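Local structure of S-adenosylmethionine decarboxylase proenzyme (Aquifex aeolicus, 2III) at residues A[21-35]-A[45-59]. The protein probably catalyses the decarboxylation of S-adenosylmethionine, supplying the propylamine donor needed to make spermidine and spermine. Numbering follows the deposited sequence.
Sequences IDRVEDIRELLEGAV and SHYYQFQPHGATGVV. With MG (magnesium ion), chain B.
Gly54 N donates to Asp22 O (2.9 Å, 157° at the hydrogen), tying the hairpin loop between strands 45-49 and 55-59 to the turn that leads into helix 24-35. On the same turn Asp22 OD2 binds the magnesium ion at 2.3 Å, and from the first turn of the helix Asp26 OD2 accepts from Arg23 N. The Arg23 chain bends at chi2 and chi3 and lays its guanidinium flat over the Gln49 amide, the two planes 8° apart; a water links Arg23 NH2 to Gln51 OE1.

Farther along, the helix rests on Tyr47. Arg28 CB sits over one ring face, 4.1 Å from the centroid in a CH-pi contact, while Ile27 CG2 meets the ring edge, 3.7 Å from Tyr47 CE2. With CG anti to its carbonyl carbon (chi1 -55°), Tyr47 swings its ring under Arg28 and Ile27, while its CB, placed by the strand, packs 3.6 Å from Val24 CG1. A serine here would probably leave Arg28 CB and Ile27 CG2 without their aromatic partner and open a gap under the helix. Gly57 gives Ile27 and Leu31 room to approach the sheet, and Leu31 CD1 reaches Val59 CG2. In this alpha-beta sandwich, polar and metal bonds thus hold the turn before the helix, while apolar packing, starting at Val24, seats the helix on the sheet.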
ATOM      1  N   ILE A  21      14.080  12.949  -3.330  1.00 26.65           N
ATOM      2  CA  ILE A  21      12.889  12.257  -3.815  1.00 23.93           C
ATOM      3  C   ILE A  21      12.386  12.666  -5.195  1.00 25.96           C
ATOM      4  O   ILE A  21      11.207  12.471  -5.498  1.00 23.63           O
ATOM      5  CB  ILE A  21      11.721  12.484  -2.820  1.00 18.83           C
ATOM      6  CG1 ILE A  21      11.504  13.990  -2.633  1.00  8.07           C
ATOM      7  CG2 ILE A  21      12.031  11.825  -1.471  1.00 14.29           C
ATOM      8  CD1 ILE A  21      10.369  14.376  -1.676  1.00 14.15           C
ATOM      9  N   ASP A  22      13.252  13.210  -6.043  1.00 27.62           N
ATOM     10  CA  ASP A  22      12.792  13.643  -7.358  1.00 25.91           C
ATOM     11  C   ASP A  22      12.912  12.633  -8.503  1.00 25.74           C
ATOM     12  O   ASP A  22      12.097  12.651  -9.428  1.00 26.60           O
ATOM     13  CB  ASP A  22      13.472  14.972  -7.744  1.00 22.71           C
ATOM     14  CG  ASP A  22      14.993  14.869  -7.820  1.00 29.28           C
ATOM     15  OD1 ASP A  22      15.625  15.843  -8.278  1.00 37.89           O
ATOM     16  OD2 ASP A  22      15.559  13.828  -7.424  1.00 32.64           O
ATOM     17  N   ARG A  23      13.900  11.746  -8.451  1.00 26.52           N
ATOM     18  CA  ARG A  23      14.066  10.771  -9.526  1.00 29.02           C
ATOM     19  C   ARG A  23      13.878   9.327  -9.038  1.00 28.88           C
ATOM     20  O   ARG A  23      13.911   9.063  -7.839  1.00 26.65           O
ATOM     21  CB  ARG A  23      15.461  10.915 -10.162  1.00 30.93           C
ATOM     22  CG  ARG A  23      15.867  12.341 -10.583  1.00 31.13           C
ATOM     23  CD  ARG A  23      14.927  12.955 -11.616  1.00 34.07           C
ATOM     24  NE  ARG A  23      14.957  12.260 -12.901  1.00 46.96           N
ATOM     25  CZ  ARG A  23      14.099  12.488 -13.894  1.00 52.45           C
ATOM     26  NH1 ARG A  23      13.137  13.396 -13.760  1.00 50.70           N
ATOM     27  NH2 ARG A  23      14.195  11.800 -15.023  1.00 52.69           N
ATOM     28  N   VAL A  24      13.667   8.398  -9.970  1.00 19.93           N
ATOM     29  CA  VAL A  24      13.513   6.992  -9.615  1.00 22.36           C
ATOM     30  C   VAL A  24      14.773   6.456  -8.928  1.00 29.31           C
ATOM     31  O   VAL A  24      14.689   5.702  -7.960  1.00 26.07           O
ATOM     32  CB  VAL A  24      13.236   6.118 -10.856  1.00 30.61           C
ATOM     33  CG1 VAL A  24      13.457   4.639 -10.514  1.00 22.83           C
ATOM     34  CG2 VAL A  24      11.798   6.332 -11.332  1.00 29.62           C
ATOM     35  N   GLU A  25      15.938   6.847  -9.436  1.00 30.05           N
ATOM     36  CA  GLU A  25      17.212   6.411  -8.869  1.00 36.56           C
ATOM     37  C   GLU A  25      17.200   6.562  -7.354  1.00 32.90           C
ATOM     38  O   GLU A  25      17.641   5.667  -6.634  1.00 31.28           O
ATOM     39  CB  GLU A  25      18.369   7.243  -9.437  1.00 42.25           C
ATOM     40  CG  GLU A  25      18.552   7.130 -10.936  1.00 58.02           C
ATOM     41  CD  GLU A  25      17.280   7.453 -11.699  1.00 69.58           C
ATOM     42  OE1 GLU A  25      16.690   8.528 -11.450  1.00 50.89           O
ATOM     43  OE2 GLU A  25      16.873   6.632 -12.548  1.00 75.84           O
ATOM     44  N   ASP A  26      16.703   7.706  -6.883  1.00 20.22           N
ATOM     45  CA  ASP A  26      16.643   7.989  -5.450  1.00 26.05           C
ATOM     46  C   ASP A  26      15.737   6.984  -4.712  1.00 24.75           C
ATOM     47  O   ASP A  26      16.137   6.393  -3.709  1.00 23.23           O
ATOM     48  CB  ASP A  26      16.110   9.411  -5.204  1.00 26.95           C
ATOM     49  CG  ASP A  26      16.808  10.471  -6.047  1.00 37.75           C
ATOM     50  OD1 ASP A  26      18.022  10.694  -5.858  1.00 35.78           O
ATOM     51  OD2 ASP A  26      16.127  11.090  -6.897  1.00 32.33           O
ATOM     52  N   ILE A  27      14.515   6.804  -5.209  1.00 16.84           N
ATOM     53  CA  ILE A  27      13.554   5.896  -4.582  1.00 29.58           C
ATOM     54  C   ILE A  27      14.076   4.466  -4.562  1.00 34.93           C
ATOM     55  O   ILE A  27      13.966   3.771  -3.545  1.00 23.12           O
ATOM     56  CB  ILE A  27      12.185   5.937  -5.314  1.00 27.06           C
ATOM     57  CG1 ILE A  27      11.592   7.339  -5.206  1.00 28.55           C
ATOM     58  CG2 ILE A  27      11.230   4.921  -4.723  1.00 43.43           C
ATOM     59  CD1 ILE A  27      11.530   7.858  -3.798  1.00 25.35           C
ATOM     60  N   ARG A  28      14.652   4.044  -5.686  1.00 30.98           N
ATOM     61  CA  ARG A  28      15.208   2.707  -5.826  1.00 26.96           C
ATOM     62  C   ARG A  28      16.299   2.472  -4.803  1.00 26.61           C
ATOM     63  O   ARG A  28      16.275   1.471  -4.091  1.00 29.40           O
ATOM     64  CB  ARG A  28      15.759   2.516  -7.242  1.00 43.37           C
ATOM     65  CG  ARG A  28      16.629   1.281  -7.450  1.00 41.51           C
ATOM     66  CD  ARG A  28      16.668   0.916  -8.932  1.00 42.58           C
ATOM     67  NE  ARG A  28      15.617  -0.048  -9.259  1.00 61.53           N
ATOM     68  CZ  ARG A  28      15.036  -0.158 -10.448  1.00 57.98           C
ATOM     69  NH1 ARG A  28      15.390   0.646 -11.443  1.00 59.93           N
ATOM     70  NH2 ARG A  28      14.107  -1.086 -10.645  1.00 52.44           N
ATOM     71  N   GLU A  29      17.253   3.391  -4.712  1.00 20.50           N
ATOM     72  CA  GLU A  29      18.325   3.229  -3.738  1.00 30.79           C
ATOM     73  C   GLU A  29      17.736   3.158  -2.341  1.00 26.58           C
ATOM     74  O   GLU A  29      18.105   2.300  -1.542  1.00 26.01           O
ATOM     75  CB  GLU A  29      19.306   4.395  -3.803  1.00 30.43           C
ATOM     76  CG  GLU A  29      20.500   4.147  -4.695  1.00 61.99           C
ATOM     77  CD  GLU A  29      21.616   5.141  -4.439  1.00 76.59           C
ATOM     78  OE1 GLU A  29      22.076   5.230  -3.279  1.00 77.99           O
ATOM     79  OE2 GLU A  29      22.033   5.830  -5.395  1.00 87.45           O
ATOM     80  N   LEU A  30      16.815   4.075  -2.067  1.00 20.13           N
ATOM     81  CA  LEU A  30      16.147   4.166  -0.779  1.00 22.23           C
ATOM     82  C   LEU A  30      15.467   2.858  -0.361  1.00 23.35           C
ATOM     83  O   LEU A  30      15.745   2.321   0.713  1.00 26.03           O
ATOM     84  CB  LEU A  30      15.103   5.286  -0.825  1.00 19.47           C
ATOM     85  CG  LEU A  30      14.301   5.558   0.449  1.00 24.95           C
ATOM     86  CD1 LEU A  30      15.202   6.247   1.462  1.00 28.29           C
ATOM     87  CD2 LEU A  30      13.098   6.435   0.127  1.00 21.81           C
ATOM     88  N   LEU A  31      14.569   2.356  -1.206  1.00 20.20           N
ATOM     89  CA  LEU A  31      13.843   1.125  -0.899  1.00 22.48           C
ATOM     90  C   LEU A  31      14.735  -0.120  -0.902  1.00 33.11           C
ATOM     91  O   LEU A  31      14.492  -1.062  -0.141  1.00 29.94           O
ATOM     92  CB  LEU A  31      12.665   0.934  -1.873  1.00 25.51           C
ATOM     93  CG  LEU A  31      11.534   1.973  -1.860  1.00 19.01           C
ATOM     94  CD1 LEU A  31      10.337   1.423  -2.619  1.00 16.14           C
ATOM     95  CD2 LEU A  31      11.127   2.295  -0.433  1.00 15.25           C
ATOM     96  N   GLU A  32      15.753  -0.145  -1.762  1.00 28.95           N
ATOM     97  CA  GLU A  32      16.662  -1.289  -1.782  1.00 34.71           C
ATOM     98  C   GLU A  32      17.381  -1.267  -0.442  1.00 31.34           C
ATOM     99  O   GLU A  32      17.637  -2.308   0.166  1.00 35.05           O
ATOM    100  CB  GLU A  32      17.710  -1.165  -2.895  1.00 40.22           C
ATOM    101  CG  GLU A  32      17.188  -1.280  -4.314  1.00 51.50           C
ATOM    102  CD  GLU A  32      18.312  -1.301  -5.343  1.00 66.88           C
ATOM    103  OE1 GLU A  32      19.262  -0.493  -5.219  1.00 68.27           O
ATOM    104  OE2 GLU A  32      18.242  -2.121  -6.286  1.00 76.58           O
ATOM    105  N   GLY A  33      17.703  -0.059   0.009  1.00 24.34           N
ATOM    106  CA  GLY A  33      18.399   0.100   1.268  1.00 15.69           C
ATOM    107  C   GLY A  33      17.543  -0.287   2.456  1.00 32.43           C
ATOM    108  O   GLY A  33      18.058  -0.820   3.446  1.00 22.67           O
ATOM    109  N   ALA A  34      16.239  -0.015   2.367  1.00 18.99           N
ATOM    110  CA  ALA A  34      15.338  -0.340   3.461  1.00 22.34           C
ATOM    111  C   ALA A  34      15.216  -1.855   3.577  1.00 22.69           C
ATOM    112  O   ALA A  34      15.372  -2.423   4.658  1.00 29.72           O
ATOM    113  CB  ALA A  34      13.967   0.289   3.222  1.00 14.88           C
ATOM    114  N   VAL A  35      14.948  -2.498   2.445  1.00 26.10           N
ATOM    115  CA  VAL A  35      14.798  -3.943   2.386  1.00 25.67           C
ATOM    116  C   VAL A  35      15.993  -4.668   2.994  1.00 31.51           C
ATOM    117  O   VAL A  35      15.815  -5.570   3.812  1.00 30.19           O
ATOM    118  CB  VAL A  35      14.598  -4.414   0.925  1.00 31.65           C
ATOM    119  CG1 VAL A  35      14.734  -5.928   0.829  1.00 22.74           C
ATOM    120  CG2 VAL A  35      13.223  -3.981   0.434  1.00 21.59           C
ATOM    121  N   SER A  45      10.223  -5.656  -7.492  1.00 24.90           N
ATOM    122  CA  SER A  45      10.125  -4.231  -7.213  1.00 28.24           C
ATOM    123  C   SER A  45       9.825  -3.476  -8.506  1.00 36.50           C
ATOM    124  O   SER A  45      10.361  -3.800  -9.569  1.00 29.27           O
ATOM    125  CB  SER A  45      11.428  -3.718  -6.586  1.00 16.47           C
ATOM    126  OG  SER A  45      12.511  -3.800  -7.496  1.00 31.61           O
ATOM    127  N   HIS A  46       8.965  -2.467  -8.409  1.00 39.55           N
ATOM    128  CA  HIS A  46       8.577  -1.692  -9.578  1.00 35.51           C
ATOM    129  C   HIS A  46       8.558  -0.202  -9.302  1.00 34.08           C
ATOM    130  O   HIS A  46       8.014   0.249  -8.290  1.00 26.66           O
ATOM    131  CB  HIS A  46       7.215  -2.179 -10.062  1.00 26.82           C
ATOM    132  CG  HIS A  46       7.122  -3.670 -10.108  1.00 31.62           C
ATOM    133  ND1 HIS A  46       6.727  -4.422  -9.021  1.00 39.64           N
ATOM    134  CD2 HIS A  46       7.506  -4.555 -11.058  1.00 28.94           C
ATOM    135  CE1 HIS A  46       6.877  -5.704  -9.298  1.00 37.35           C
ATOM    136  NE2 HIS A  46       7.350  -5.811 -10.527  1.00 38.77           N
ATOM    137  N   TYR A  47       9.164   0.551 -10.216  1.00 30.03           N
ATOM    138  CA  TYR A  47       9.261   1.994 -10.092  1.00 25.84           C
ATOM    139  C   TYR A  47       8.714   2.742 -11.288  1.00 30.56           C
ATOM    140  O   TYR A  47       8.643   2.209 -12.395  1.00 35.06           O
ATOM    141  CB  TYR A  47      10.714   2.395  -9.884  1.00 23.27           C
ATOM    142  CG  TYR A  47      11.354   1.689  -8.720  1.00 28.54           C
ATOM    143  CD1 TYR A  47      11.838   0.385  -8.846  1.00 19.15           C
ATOM    144  CD2 TYR A  47      11.443   2.312  -7.476  1.00 25.89           C
ATOM    145  CE1 TYR A  47      12.396  -0.285  -7.755  1.00 27.51           C
ATOM    146  CE2 TYR A  47      11.993   1.656  -6.380  1.00 33.39           C
ATOM    147  CZ  TYR A  47      12.467   0.360  -6.524  1.00 27.04           C
ATOM    148  OH  TYR A  47      13.004  -0.282  -5.431  1.00 36.86           O
ATOM    149  N   TYR A  48       8.322   3.988 -11.057  1.00 28.39           N
ATOM    150  CA  TYR A  48       7.806   4.820 -12.127  1.00 30.77           C
ATOM    151  C   TYR A  48       8.246   6.268 -11.946  1.00 27.39           C
ATOM    152  O   TYR A  48       8.149   6.824 -10.858  1.00 27.50           O
ATOM    153  CB  TYR A  48       6.282   4.755 -12.182  1.00 32.11           C
ATOM    154  CG  TYR A  48       5.736   5.420 -13.421  1.00 39.79           C
ATOM    155  CD1 TYR A  48       5.892   4.831 -14.676  1.00 34.35           C
ATOM    156  CD2 TYR A  48       5.105   6.663 -13.349  1.00 38.24           C
ATOM    157  CE1 TYR A  48       5.434   5.465 -15.831  1.00 42.52           C
ATOM    158  CE2 TYR A  48       4.643   7.305 -14.500  1.00 44.13           C
ATOM    159  CZ  TYR A  48       4.813   6.700 -15.736  1.00 38.47           C
ATOM    160  OH  TYR A  48       4.365   7.330 -16.871  1.00 46.90           O
ATOM    161  N   GLN A  49       8.735   6.867 -13.025  1.00 34.70           N
ATOM    162  CA  GLN A  49       9.193   8.252 -13.011  1.00 27.66           C
ATOM    163  C   GLN A  49       8.081   9.156 -13.520  1.00 24.53           C
ATOM    164  O   GLN A  49       7.552   8.945 -14.611  1.00 22.52           O
ATOM    165  CB  GLN A  49      10.430   8.399 -13.906  1.00 31.21           C
ATOM    166  CG  GLN A  49      10.982   9.814 -14.033  1.00 24.69           C
ATOM    167  CD  GLN A  49      11.452  10.388 -12.710  1.00 28.48           C
ATOM    168  OE1 GLN A  49      10.819  11.285 -12.147  1.00 31.99           O
ATOM    169  NE2 GLN A  49      12.566   9.870 -12.201  1.00 14.11           N
ATOM    170  N   PHE A  50       7.710  10.151 -12.722  1.00 20.45           N
ATOM    171  CA  PHE A  50       6.674  11.093 -13.131  1.00 23.05           C
ATOM    172  C   PHE A  50       7.342  12.360 -13.637  1.00 27.79           C
ATOM    173  O   PHE A  50       8.480  12.661 -13.270  1.00 24.05           O
ATOM    174  CB  PHE A  50       5.754  11.443 -11.955  1.00 19.86           C
ATOM    175  CG  PHE A  50       4.814  10.332 -11.569  1.00 20.25           C
ATOM    176  CD1 PHE A  50       3.759   9.977 -12.402  1.00 16.59           C
ATOM    177  CD2 PHE A  50       4.997   9.626 -10.381  1.00 21.29           C
ATOM    178  CE1 PHE A  50       2.898   8.924 -12.064  1.00 24.30           C
ATOM    179  CE2 PHE A  50       4.140   8.568 -10.034  1.00 18.34           C
ATOM    180  CZ  PHE A  50       3.089   8.222 -10.879  1.00 12.05           C
ATOM    181  N   GLN A  51       6.639  13.094 -14.491  1.00 26.30           N
ATOM    182  CA  GLN A  51       7.163  14.348 -15.010  1.00 31.88           C
ATOM    183  C   GLN A  51       6.437  15.467 -14.275  1.00 29.43           C
ATOM    184  O   GLN A  51       5.254  15.335 -13.955  1.00 30.79           O
ATOM    185  CB  GLN A  51       6.915  14.443 -16.519  1.00 26.15           C
ATOM    186  CG  GLN A  51       7.648  13.368 -17.312  1.00 35.28           C
ATOM    187  CD  GLN A  51       9.163  13.409 -17.115  1.00 27.53           C
ATOM    188  OE1 GLN A  51       9.862  12.434 -17.393  1.00 34.32           O
ATOM    189  NE2 GLN A  51       9.673  14.539 -16.641  1.00 40.97           N
ATOM    190  N   PRO A  52       7.125  16.588 -14.006  1.00 26.44           N
ATOM    191  CA  PRO A  52       8.521  16.889 -14.337  1.00 29.14           C
ATOM    192  C   PRO A  52       9.461  16.262 -13.326  1.00 29.25           C
ATOM    193  O   PRO A  52      10.676  16.428 -13.405  1.00 31.05           O
ATOM    194  CB  PRO A  52       8.559  18.404 -14.261  1.00 27.72           C
ATOM    195  CG  PRO A  52       7.710  18.650 -13.041  1.00 29.18           C
ATOM    196  CD  PRO A  52       6.522  17.711 -13.262  1.00 24.06           C
ATOM    197  N   HIS A  53       8.881  15.556 -12.364  1.00 28.61           N
ATOM    198  CA  HIS A  53       9.650  14.894 -11.318  1.00 29.38           C
ATOM    199  C   HIS A  53       8.731  14.131 -10.374  1.00 29.58           C
ATOM    200  O   HIS A  53       7.504  14.194 -10.492  1.00 26.26           O
ATOM    201  CB  HIS A  53      10.479  15.914 -10.531  1.00 17.78           C
ATOM    202  CG  HIS A  53       9.714  17.132 -10.113  1.00 39.50           C
ATOM    203  ND1 HIS A  53       8.502  17.065  -9.457  1.00 35.67           N
ATOM    204  CD2 HIS A  53      10.008  18.450 -10.222  1.00 36.86           C
ATOM    205  CE1 HIS A  53       8.086  18.287  -9.176  1.00 40.84           C
ATOM    206  NE2 HIS A  53       8.982  19.147  -9.629  1.00 41.43           N
ATOM    207  N   GLY A  54       9.329  13.407  -9.436  1.00 27.80           N
ATOM    208  CA  GLY A  54       8.534  12.639  -8.501  1.00 25.81           C
ATOM    209  C   GLY A  54       8.456  11.222  -9.006  1.00 26.09           C
ATOM    210  O   GLY A  54       8.527  10.995 -10.212  1.00 22.97           O
ATOM    211  N   ALA A  55       8.290  10.268  -8.095  1.00 26.34           N
ATOM    212  CA  ALA A  55       8.243   8.867  -8.484  1.00 27.72           C
ATOM    213  C   ALA A  55       7.459   7.965  -7.536  1.00 21.01           C
ATOM    214  O   ALA A  55       7.199   8.310  -6.385  1.00 24.76           O
ATOM    215  CB  ALA A  55       9.685   8.331  -8.626  1.00 14.63           C
ATOM    216  N   THR A  56       7.083   6.803  -8.050  1.00 15.24           N
ATOM    217  CA  THR A  56       6.385   5.793  -7.275  1.00 19.08           C
ATOM    218  C   THR A  56       7.298   4.576  -7.208  1.00 26.09           C
ATOM    219  O   THR A  56       8.048   4.287  -8.147  1.00 25.61           O
ATOM    220  CB  THR A  56       5.060   5.379  -7.928  1.00 17.36           C
ATOM    221  OG1 THR A  56       4.111   6.443  -7.797  1.00 22.34           O
ATOM    222  CG2 THR A  56       4.504   4.129  -7.259  1.00 18.08           C
ATOM    223  N   GLY A  57       7.253   3.881  -6.081  1.00 24.83           N
ATOM    224  CA  GLY A  57       8.066   2.695  -5.913  1.00 24.58           C
ATOM    225  C   GLY A  57       7.282   1.715  -5.069  1.00 26.11           C
ATOM    226  O   GLY A  57       6.726   2.098  -4.040  1.00 24.41           O
ATOM    227  N   VAL A  58       7.203   0.466  -5.512  1.00 17.32           N
ATOM    228  CA  VAL A  58       6.488  -0.553  -4.760  1.00 25.60           C
ATOM    229  C   VAL A  58       7.307  -1.831  -4.742  1.00 25.16           C
ATOM    230  O   VAL A  58       7.887  -2.225  -5.754  1.00 27.00           O
ATOM    231  CB  VAL A  58       5.110  -0.859  -5.374  1.00 28.74           C
ATOM    232  CG1 VAL A  58       5.283  -1.441  -6.763  1.00 41.89           C
ATOM    233  CG2 VAL A  58       4.343  -1.834  -4.479  1.00 34.56           C
ATOM    234  N   VAL A  59       7.364  -2.470  -3.584  1.00 23.84           N
ATOM    235  CA  VAL A  59       8.105  -3.712  -3.444  1.00 17.99           C
ATOM    236  C   VAL A  59       7.173  -4.769  -2.877  1.00 21.19           C
ATOM    237  O   VAL A  59       6.588  -4.574  -1.811  1.00 22.40           O
ATOM    238  CB  VAL A  59       9.287  -3.558  -2.471  1.00 23.40           C
ATOM    239  CG1 VAL A  59      10.148  -4.826  -2.484  1.00 11.24           C
ATOM    240  CG2 VAL A  59      10.106  -2.331  -2.834  1.00 28.31           C
TER
HETATM  241 MG    MG B 136      17.704  13.399  -6.687  1.00 13.86          MG
HETATM  242  O   HOH W   1      12.721  11.487 -17.445  1.00 48.57           O
HETATM  243  O   HOH W   2      18.321  12.403  -7.841  1.00 28.07           O